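Local coordinates for trilobed Protease (Pyrococcus furiosus, PDB 2GOP), which probably hydrolyses peptides, the part described here being its seven-bladed beta-propeller domain of open Velcro topology, which may screen substrates, at residues 85-90 with 104-109; 99-104 with 118-123; 122-127 with 151-156. All blocks are in the same frame, centred on the assembly; numbering follows the deposited sequence.

Contact 1. Residues 85-90 with 104-109; sequences SEIWVA and KNIRSL
At the junction of two successive beta-propeller blades, Ser85 and Ile87 of strand 85-90 face Lys104, Ile106 and Leu109 from the start of the next blade. The two strand segments, which belong to different sheets, approach to 7.0 Å at an angle of 51°, and side chains pack between them. Ile87 and Ile106 cross obliquely: CD1 of Ile87 lies 3.8 Å from CG1 of Ile106. Farther along, Ile87 CG2, anti to its own backbone N, meets Leu109 CD1 tip to tip at 4.0 Å. Met63 also packs on Ile106 and Leu109, while Met76 touches Ser85 and Ile87. At the other end Ser85 OG donates to Lys104 O over 3.1 Å, reaching the oxygen from above the carbonyl plane, 49° out of it. Ser85 CB rests on Ile106 CG1 at 4.0 Å, tying the polar end to the apolar patch. An alanine here would keep that CB contact but would probably leave Lys104 O without its hydroxyl donor, and the short linker between the blades less firmly held. The serine hydroxyl thus adds a bond at the linker to the apolar packing between successive twisted blades that is typical of the beta-propeller fold.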
loop_
_atom_site.group_PDB
_atom_site.type_symbol
_atom_site.label_atom_id
_atom_site.label_comp_id
_atom_site.label_asym_id
_atom_site.label_seq_id
_atom_site.Cartn_x
_atom_site.Cartn_y
_atom_site.Cartn_z
ATOM N N SER A 85 -22.299 2.569 4.419
ATOM C CA SER A 85 -21.835 1.971 5.662
ATOM C C SER A 85 -22.406 2.789 6.792
ATOM O O SER A 85 -22.359 4.012 6.754
ATOM C CB SER A 85 -20.309 2.009 5.745
ATOM O OG SER A 85 -19.736 1.719 4.490
ATOM N N GLU A 86 -22.921 2.120 7.811
ATOM C CA GLU A 86 -23.555 2.819 8.904
ATOM C C GLU A 86 -22.760 2.610 10.167
ATOM O O GLU A 86 -22.293 1.504 10.427
ATOM C CB GLU A 86 -24.961 2.291 9.119
ATOM C CG GLU A 86 -25.808 2.250 7.862
ATOM C CD GLU A 86 -26.980 1.328 8.028
ATOM O OE1 GLU A 86 -27.376 1.083 9.179
ATOM O OE2 GLU A 86 -27.493 0.830 7.011
ATOM N N ILE A 87 -22.606 3.676 10.942
ATOM C CA ILE A 87 -22.055 3.563 12.281
ATOM C C ILE A 87 -23.211 3.466 13.279
ATOM O O ILE A 87 -24.179 4.226 13.200
ATOM C CB ILE A 87 -21.127 4.736 12.627
ATOM C CG1 ILE A 87 -19.951 4.785 11.648
ATOM C CG2 ILE A 87 -20.625 4.616 14.068
ATOM C CD1 ILE A 87 -19.142 3.479 11.511
ATOM N N TRP A 88 -23.088 2.498 14.186
ATOM C CA TRP A 88 -24.062 2.211 15.215
ATOM C C TRP A 88 -23.389 2.281 16.578
ATOM O O TRP A 88 -22.169 2.130 16.693
ATOM C CB TRP A 88 -24.612 0.789 15.040
ATOM C CG TRP A 88 -25.633 0.652 13.979
ATOM C CD1 TRP A 88 -25.459 0.837 12.642
ATOM C CD2 TRP A 88 -27.002 0.280 14.159
ATOM N NE1 TRP A 88 -26.637 0.613 11.979
ATOM C CE2 TRP A 88 -27.602 0.270 12.888
ATOM C CE3 TRP A 88 -27.781 -0.044 15.275
ATOM C CZ2 TRP A 88 -28.949 -0.040 12.700
ATOM C CZ3 TRP A 88 -29.110 -0.349 15.087
ATOM C CH2 TRP A 88 -29.681 -0.352 13.812
ATOM N N VAL A 89 -24.203 2.477 17.606
ATOM C CA VAL A 89 -23.756 2.363 18.985
ATOM C C VAL A 89 -24.759 1.515 19.772
ATOM O O VAL A 89 -25.956 1.771 19.730
ATOM C CB VAL A 89 -23.590 3.758 19.637
ATOM C CG1 VAL A 89 -23.168 3.617 21.096
ATOM C CG2 VAL A 89 -22.552 4.577 18.859
ATOM N N ALA A 90 -24.251 0.497 20.466
ATOM C CA ALA A 90 -25.053 -0.349 21.336
ATOM C C ALA A 90 -24.701 -0.054 22.783
ATOM O O ALA A 90 -23.530 0.075 23.148
ATOM C CB ALA A 90 -24.810 -1.816 21.035
ATOM N N LYS A 104 -20.459 6.722 2.938
ATOM C CA LYS A 104 -20.136 5.869 1.803
ATOM C C LYS A 104 -19.178 4.782 2.271
ATOM O O LYS A 104 -19.432 3.595 2.086
ATOM C CB LYS A 104 -19.506 6.708 0.685
ATOM C CG LYS A 104 -19.483 6.064 -0.690
ATOM C CD LYS A 104 -18.817 7.009 -1.700
ATOM C CE LYS A 104 -18.960 6.534 -3.153
ATOM N NZ LYS A 104 -20.226 6.986 -3.812
ATOM N N ASN A 105 -18.087 5.208 2.897
ATOM C CA ASN A 105 -17.056 4.307 3.383
ATOM C C ASN A 105 -16.518 4.791 4.736
ATOM O O ASN A 105 -16.470 5.989 4.995
ATOM C CB ASN A 105 -15.929 4.241 2.349
ATOM C CG ASN A 105 -14.935 3.130 2.631
ATOM O OD1 ASN A 105 -13.754 3.385 2.879
ATOM N ND2 ASN A 105 -15.409 1.887 2.597
ATOM N N ILE A 106 -16.116 3.854 5.586
ATOM C CA ILE A 106 -15.522 4.160 6.890
ATOM C C ILE A 106 -14.060 3.695 6.929
ATOM O O ILE A 106 -13.763 2.550 6.593
ATOM C CB ILE A 106 -16.322 3.488 8.024
ATOM C CG1 ILE A 106 -17.770 4.009 8.026
ATOM C CG2 ILE A 106 -15.621 3.674 9.389
ATOM C CD1 ILE A 106 -17.947 5.500 8.354
ATOM N N ARG A 107 -13.159 4.596 7.318
ATOM C CA ARG A 107 -11.733 4.284 7.446
ATOM C C ARG A 107 -11.378 3.885 8.878
ATOM O O ARG A 107 -10.636 2.934 9.090
ATOM C CB ARG A 107 -10.870 5.478 7.021
ATOM C CG ARG A 107 -9.384 5.158 6.903
ATOM C CD ARG A 107 -8.533 6.407 6.889
ATOM N NE ARG A 107 -7.194 6.162 6.345
ATOM C CZ ARG A 107 -6.865 6.211 5.049
ATOM N NH1 ARG A 107 -7.781 6.476 4.111
ATOM N NH2 ARG A 107 -5.605 5.985 4.681
ATOM N N SER A 108 -11.873 4.628 9.858
ATOM C CA SER A 108 -11.580 4.310 11.259
ATOM C C SER A 108 -12.706 4.707 12.192
ATOM O O SER A 108 -13.545 5.555 11.866
ATOM C CB SER A 108 -10.301 4.991 11.715
ATOM O OG SER A 108 -10.395 6.389 11.521
ATOM N N LEU A 109 -12.681 4.085 13.366
ATOM C CA LEU A 109 -13.710 4.241 14.378
ATOM C C LEU A 109 -13.039 4.101 15.739
ATOM O O LEU A 109 -12.463 3.060 16.015
ATOM C CB LEU A 109 -14.756 3.154 14.180
ATOM C CG LEU A 109 -15.989 3.170 15.072
ATOM C CD1 LEU A 109 -16.749 4.502 14.921
ATOM C CD2 LEU A 109 -16.841 1.960 14.697
#

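Contact 2. Residues 99-104 with 118-123; sequences KILEAK and LLIVGF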
loop_
_atom_site.group_PDB
_atom_site.type_symbol
_atom_site.label_atom_id
_atom_site.label_comp_id
_atom_site.label_asym_id
_atom_site.label_seq_id
_atom_site.Cartn_x
_atom_site.Cartn_y
_atom_site.Cartn_z
ATOM N N LYS A 99 -28.541 3.316 14.901
ATOM C CA LYS A 99 -27.714 3.910 13.865
ATOM C C LYS A 99 -27.462 5.368 14.251
ATOM O O LYS A 99 -28.401 6.086 14.593
ATOM C CB LYS A 99 -28.468 3.813 12.539
ATOM C CG LYS A 99 -27.840 4.476 11.335
ATOM C CD LYS A 99 -28.892 4.568 10.225
ATOM C CE LYS A 99 -28.338 5.187 8.958
ATOM N NZ LYS A 99 -29.399 5.306 7.923
ATOM N N ILE A 100 -26.202 5.803 14.216
ATOM C CA ILE A 100 -25.879 7.202 14.516
ATOM C C ILE A 100 -25.348 7.996 13.324
ATOM O O ILE A 100 -25.331 9.224 13.364
ATOM C CB ILE A 100 -24.894 7.325 15.690
ATOM C CG1 ILE A 100 -23.509 6.772 15.322
ATOM C CG2 ILE A 100 -25.468 6.640 16.905
ATOM C CD1 ILE A 100 -22.370 7.261 16.238
ATOM N N LEU A 101 -24.943 7.307 12.263
ATOM C CA LEU A 101 -24.337 7.961 11.113
ATOM C C LEU A 101 -24.381 7.072 9.884
ATOM O O LEU A 101 -24.327 5.854 9.984
ATOM C CB LEU A 101 -22.876 8.304 11.419
ATOM C CG LEU A 101 -22.115 9.054 10.322
ATOM C CD1 LEU A 101 -22.315 10.551 10.507
ATOM C CD2 LEU A 101 -20.653 8.666 10.341
ATOM N N GLU A 102 -24.459 7.716 8.728
ATOM C CA GLU A 102 -24.406 7.065 7.432
ATOM C C GLU A 102 -23.272 7.677 6.610
ATOM O O GLU A 102 -23.105 8.902 6.574
ATOM C CB GLU A 102 -25.740 7.270 6.708
ATOM C CG GLU A 102 -26.040 6.227 5.660
ATOM C CD GLU A 102 -27.457 6.324 5.126
ATOM O OE1 GLU A 102 -28.358 6.742 5.886
ATOM O OE2 GLU A 102 -27.670 5.971 3.945
ATOM N N ALA A 103 -22.491 6.827 5.955
ATOM C CA ALA A 103 -21.416 7.291 5.081
ATOM C C ALA A 103 -21.158 6.283 3.975
ATOM O O ALA A 103 -21.571 5.138 4.066
ATOM C CB ALA A 103 -20.147 7.537 5.881
ATOM N N LYS A 104 -20.459 6.722 2.938
ATOM C CA LYS A 104 -20.136 5.869 1.803
ATOM C C LYS A 104 -19.178 4.782 2.271
ATOM O O LYS A 104 -19.432 3.595 2.086
ATOM C CB LYS A 104 -19.506 6.708 0.685
ATOM C CG LYS A 104 -19.483 6.064 -0.690
ATOM C CD LYS A 104 -18.817 7.009 -1.700
ATOM C CE LYS A 104 -18.960 6.534 -3.153
ATOM N NZ LYS A 104 -20.226 6.986 -3.812
ATOM N N LEU A 118 -16.832 9.879 20.136
ATOM C CA LEU A 118 -16.479 8.880 19.150
ATOM C C LEU A 118 -15.938 9.574 17.884
ATOM O O LEU A 118 -16.600 10.458 17.317
ATOM C CB LEU A 118 -17.729 8.055 18.857
ATOM C CG LEU A 118 -17.665 6.754 18.065
ATOM C CD1 LEU A 118 -16.663 5.762 18.661
ATOM C CD2 LEU A 118 -19.076 6.161 17.996
ATOM N N LEU A 119 -14.719 9.210 17.479
ATOM C CA LEU A 119 -14.102 9.739 16.257
ATOM C C LEU A 119 -14.353 8.779 15.104
ATOM O O LEU A 119 -13.941 7.618 15.152
ATOM C CB LEU A 119 -12.594 9.926 16.419
ATOM C CG LEU A 119 -11.850 10.425 15.155
ATOM C CD1 LEU A 119 -12.336 11.829 14.764
ATOM C CD2 LEU A 119 -10.330 10.386 15.342
ATOM N N ILE A 120 -15.027 9.283 14.072
ATOM C CA ILE A 120 -15.282 8.546 12.844
ATOM C C ILE A 120 -14.562 9.240 11.694
ATOM O O ILE A 120 -14.725 10.448 11.479
ATOM C CB ILE A 120 -16.796 8.510 12.516
ATOM C CG1 ILE A 120 -17.600 7.980 13.715
ATOM C CG2 ILE A 120 -17.062 7.652 11.269
ATOM C CD1 ILE A 120 -19.013 8.454 13.739
ATOM N N VAL A 121 -13.766 8.472 10.951
ATOM C CA VAL A 121 -13.123 8.975 9.741
ATOM C C VAL A 121 -13.581 8.143 8.529
ATOM O O VAL A 121 -13.621 6.914 8.573
ATOM C CB VAL A 121 -11.580 9.007 9.874
ATOM C CG1 VAL A 121 -10.951 9.618 8.638
ATOM C CG2 VAL A 121 -11.175 9.783 11.132
ATOM N N GLY A 122 -13.957 8.830 7.462
ATOM C CA GLY A 122 -14.529 8.166 6.312
ATOM C C GLY A 122 -14.832 9.101 5.166
ATOM O O GLY A 122 -14.285 10.208 5.081
ATOM N N PHE A 123 -15.701 8.637 4.276
ATOM C CA PHE A 123 -16.020 9.347 3.048
ATOM C C PHE A 123 -17.513 9.568 2.952
ATOM O O PHE A 123 -18.307 8.632 3.084
ATOM C CB PHE A 123 -15.489 8.566 1.858
ATOM C CG PHE A 123 -13.998 8.491 1.836
ATOM C CD1 PHE A 123 -13.331 7.485 2.530
ATOM C CD2 PHE A 123 -13.254 9.462 1.182
ATOM C CE1 PHE A 123 -11.951 7.428 2.542
ATOM C CE2 PHE A 123 -11.873 9.412 1.179
ATOM C CZ PHE A 123 -11.219 8.390 1.855
#
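Ile100 and Leu101 of strand 99-103 turn their side chains toward Leu118 and Ile120 of strand 118-123, packing the last strand of one propeller blade against the second strand of the next. The segments diverge from a pinched end: CA atoms of Lys104 and Phe123 are 5.5 Å apart, those of Ile100 and Leu118 10.6 Å, and the side chains fill the widening wedge. A classic beta bulge, in which Ile100 and Leu101 both stand opposite Ile87 in their own blade, lets two consecutive residues face the adjoining blade.

Their approaches differ. Leu101 has CG anti to the backbone N (chi1 -178°), and its side chain meets that of Ile120 tip to tip; CD2 touches both Ile120 CD1 and Ile120 CG2 at 3.8 Å. Ile100 instead holds CG1 in the crowded position between its backbone N and carbonyl carbon (chi1 67°). Its side chain passes Leu118 at a slant, with Ile100 CD1 3.9 Å from Leu118 CD2. Phe157 and Val89 also lie against Ile100, while Trp155 backs Ile120.

Toward the linker the strands close in, and backbone atoms take over the contact. Ala103 CB sits 3.5 Å from Phe123 O. Lys104 directs its CB to the same oxygen, but its chain then leads away from the strand. The carbonyl of Phe123 is gripped by the backbone: Lys104 N donates to Phe123 O at 2.9 Å, nearly along the C=O axis, although the angle at its hydrogen is bent to 136°.

Contact 3. Residues 122-127 with 151-156; sequences GFKRRE and KTTFWI
Gly122 and Thr153 form an antiparallel hydrogen-bonded pair between strands 117-123 and 151-158. Gly122 N donates to Thr153 O at 3.0 Å, and Thr153 N returns a bond to Gly122 O at 2.7 Å. The indole of Trp155 lies close to the glycine, with CZ3 3.8 Å from Gly122 N. Thr153 CG2 covers one face of the same indole, 3.4 Å above its plane and offset toward the rim.

Beyond this pair a water continues the link between the strands: it accepts from Lys124 N, donates to Lys151 O and bonds Thr153 OG1 at 2.7 Å. Nearby, Phe123 CD2 lies 3.2 Å from Lys151 O, and the Phe123 ring also lies against Thr152 OG1.

Second-shell partners fix the polar ends. Lys124, extended beyond CG, passes Thr153 and Trp155 to form a salt bridge with Glu167, and Thr152 OG1 is hydrogen-bonded to Pro171 O. Strands 117-123 and 151-158 are the two middle strands of a propeller blade, flanked by strands 105-111 and 163-171, while Phe154 reaches Val185 on strand 182-188 of the following blade.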
loop_
_atom_site.group_PDB
_atom_site.type_symbol
_atom_site.label_atom_id
_atom_site.label_comp_id
_atom_site.label_asym_id
_atom_site.label_seq_id
_atom_site.Cartn_x
_atom_site.Cartn_y
_atom_site.Cartn_z
ATOM N N GLY A 122 -13.957 8.830 7.462
ATOM C CA GLY A 122 -14.529 8.166 6.312
ATOM C C GLY A 122 -14.832 9.101 5.166
ATOM O O GLY A 122 -14.285 10.208 5.081
ATOM N N PHE A 123 -15.701 8.637 4.276
ATOM C CA PHE A 123 -16.020 9.347 3.048
ATOM C C PHE A 123 -17.513 9.568 2.952
ATOM O O PHE A 123 -18.307 8.632 3.084
ATOM C CB PHE A 123 -15.489 8.566 1.858
ATOM C CG PHE A 123 -13.998 8.491 1.836
ATOM C CD1 PHE A 123 -13.331 7.485 2.530
ATOM C CD2 PHE A 123 -13.254 9.462 1.182
ATOM C CE1 PHE A 123 -11.951 7.428 2.542
ATOM C CE2 PHE A 123 -11.873 9.412 1.179
ATOM C CZ PHE A 123 -11.219 8.390 1.855
ATOM N N LYS A 124 -17.878 10.824 2.733
ATOM C CA LYS A 124 -19.252 11.284 2.887
ATOM C C LYS A 124 -20.131 10.684 1.805
ATOM O O LYS A 124 -19.651 10.335 0.718
ATOM C CB LYS A 124 -19.299 12.815 2.805
ATOM C CG LYS A 124 -20.230 13.494 3.782
ATOM C CD LYS A 124 -19.885 14.963 3.859
ATOM C CE LYS A 124 -20.778 15.710 4.818
ATOM N NZ LYS A 124 -20.187 17.043 5.140
ATOM N N ARG A 125 -21.420 10.571 2.111
ATOM C CA ARG A 125 -22.388 10.012 1.177
ATOM C C ARG A 125 -23.203 11.118 0.497
ATOM O O ARG A 125 -23.501 12.152 1.107
ATOM C CB ARG A 125 -23.292 8.985 1.882
ATOM C CG ARG A 125 -24.297 9.544 2.901
ATOM C CD ARG A 125 -25.638 9.905 2.263
ATOM N NE ARG A 125 -26.770 9.710 3.171
ATOM C CZ ARG A 125 -27.100 10.525 4.173
ATOM N NH1 ARG A 125 -26.385 11.615 4.435
ATOM N NH2 ARG A 125 -28.158 10.240 4.927
ATOM N N ARG A 126 -23.535 10.886 -0.773
ATOM C CA ARG A 126 -24.355 11.803 -1.574
ATOM C C ARG A 126 -25.754 12.014 -0.988
ATOM O O ARG A 126 -26.334 11.096 -0.408
ATOM C CB ARG A 126 -24.493 11.276 -3.014
ATOM C CG ARG A 126 -25.112 9.877 -3.116
ATOM C CD ARG A 126 -25.526 9.523 -4.534
ATOM N NE ARG A 126 -24.385 9.156 -5.373
ATOM C CZ ARG A 126 -24.480 8.578 -6.571
ATOM N NH1 ARG A 126 -25.667 8.282 -7.099
ATOM N NH2 ARG A 126 -23.375 8.286 -7.249
ATOM N N GLU A 127 -26.288 13.222 -1.167
ATOM C CA GLU A 127 -27.641 13.579 -0.717
ATOM C C GLU A 127 -27.756 13.552 0.809
ATOM O O GLU A 127 -28.522 14.316 1.398
ATOM C CB GLU A 127 -28.698 12.659 -1.348
ATOM C CG GLU A 127 -28.547 12.463 -2.856
ATOM C CD GLU A 127 -29.432 11.355 -3.398
ATOM O OE1 GLU A 127 -30.633 11.613 -3.637
ATOM O OE2 GLU A 127 -28.920 10.230 -3.596
ATOM N N LYS A 151 -12.680 14.104 -0.664
ATOM C CA LYS A 151 -12.174 14.506 0.650
ATOM C C LYS A 151 -12.418 13.430 1.704
ATOM O O LYS A 151 -13.353 12.641 1.594
ATOM C CB LYS A 151 -12.865 15.794 1.113
ATOM C CG LYS A 151 -12.623 17.014 0.235
ATOM C CD LYS A 151 -11.241 17.604 0.478
ATOM C CE LYS A 151 -10.969 18.809 -0.415
ATOM N NZ LYS A 151 -9.592 19.354 -0.162
ATOM N N THR A 152 -11.570 13.413 2.726
ATOM C CA THR A 152 -11.792 12.577 3.898
ATOM C C THR A 152 -12.565 13.419 4.885
ATOM O O THR A 152 -12.210 14.573 5.123
ATOM C CB THR A 152 -10.471 12.117 4.547
ATOM O OG1 THR A 152 -9.594 11.579 3.544
ATOM C CG2 THR A 152 -10.747 11.055 5.618
ATOM N N THR A 153 -13.636 12.856 5.434
ATOM C CA THR A 153 -14.430 13.533 6.458
ATOM C C THR A 153 -14.172 12.959 7.854
ATOM O O THR A 153 -14.116 11.738 8.050
ATOM C CB THR A 153 -15.937 13.472 6.128
ATOM O OG1 THR A 153 -16.171 14.103 4.865
ATOM C CG2 THR A 153 -16.754 14.176 7.189
ATOM N N PHE A 154 -13.997 13.869 8.805
ATOM C CA PHE A 154 -13.818 13.553 10.214
ATOM C C PHE A 154 -15.071 13.994 10.992
ATOM O O PHE A 154 -15.445 15.171 10.966
ATOM C CB PHE A 154 -12.589 14.281 10.774
ATOM C CG PHE A 154 -11.261 13.862 10.144
ATOM C CD1 PHE A 154 -10.965 14.175 8.824
ATOM C CD2 PHE A 154 -10.294 13.198 10.898
ATOM C CE1 PHE A 154 -9.745 13.811 8.253
ATOM C CE2 PHE A 154 -9.085 12.836 10.333
ATOM C CZ PHE A 154 -8.807 13.157 9.001
ATOM N N TRP A 155 -15.709 13.051 11.683
ATOM C CA TRP A 155 -16.839 13.358 12.551
ATOM C C TRP A 155 -16.495 13.054 14.008
ATOM O O TRP A 155 -15.965 11.981 14.319
ATOM C CB TRP A 155 -18.052 12.498 12.210
ATOM C CG TRP A 155 -18.656 12.635 10.859
ATOM C CD1 TRP A 155 -19.662 13.463 10.503
ATOM C CD2 TRP A 155 -18.381 11.817 9.706
ATOM N NE1 TRP A 155 -20.005 13.255 9.182
ATOM C CE2 TRP A 155 -19.231 12.246 8.677
ATOM C CE3 TRP A 155 -17.468 10.786 9.439
ATOM C CZ2 TRP A 155 -19.204 11.681 7.397
ATOM C CZ3 TRP A 155 -17.447 10.226 8.177
ATOM C CH2 TRP A 155 -18.301 10.685 7.166
ATOM N N ILE A 156 -16.821 13.980 14.903
ATOM C CA ILE A 156 -16.836 13.680 16.328
ATOM C C ILE A 156 -18.294 13.570 16.746
ATOM O O ILE A 156 -19.053 14.530 16.629
ATOM C CB ILE A 156 -16.117 14.748 17.162
ATOM C CG1 ILE A 156 -14.653 14.863 16.718
ATOM C CG2 ILE A 156 -16.157 14.395 18.648
ATOM C CD1 ILE A 156 -13.831 15.807 17.590
HETATM O O HOH W 1 -15.894 12.787 2.556
#

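From the N terminus, strand 84-91 leads through a hairpin to strand 96-103, the last of its blade, and Lys104 carries the chain straight into strand 105-111 of the next. Contact 1 closes that path from 85-90 to 104-109. Contact 2 opens inside it, at 99-104, and closes on 118-123, so the two cross along the chain and share Lys104; both join the same pair of blades. Contact 3 follows contact 1 in series and starts where contact 2 ends, sharing Gly122 and Phe123. It closes the long, largely unmodelled excursion between strands 117-123 and 151-158 within one blade, so that two inter-blade contacts lead into an intra-blade pairing.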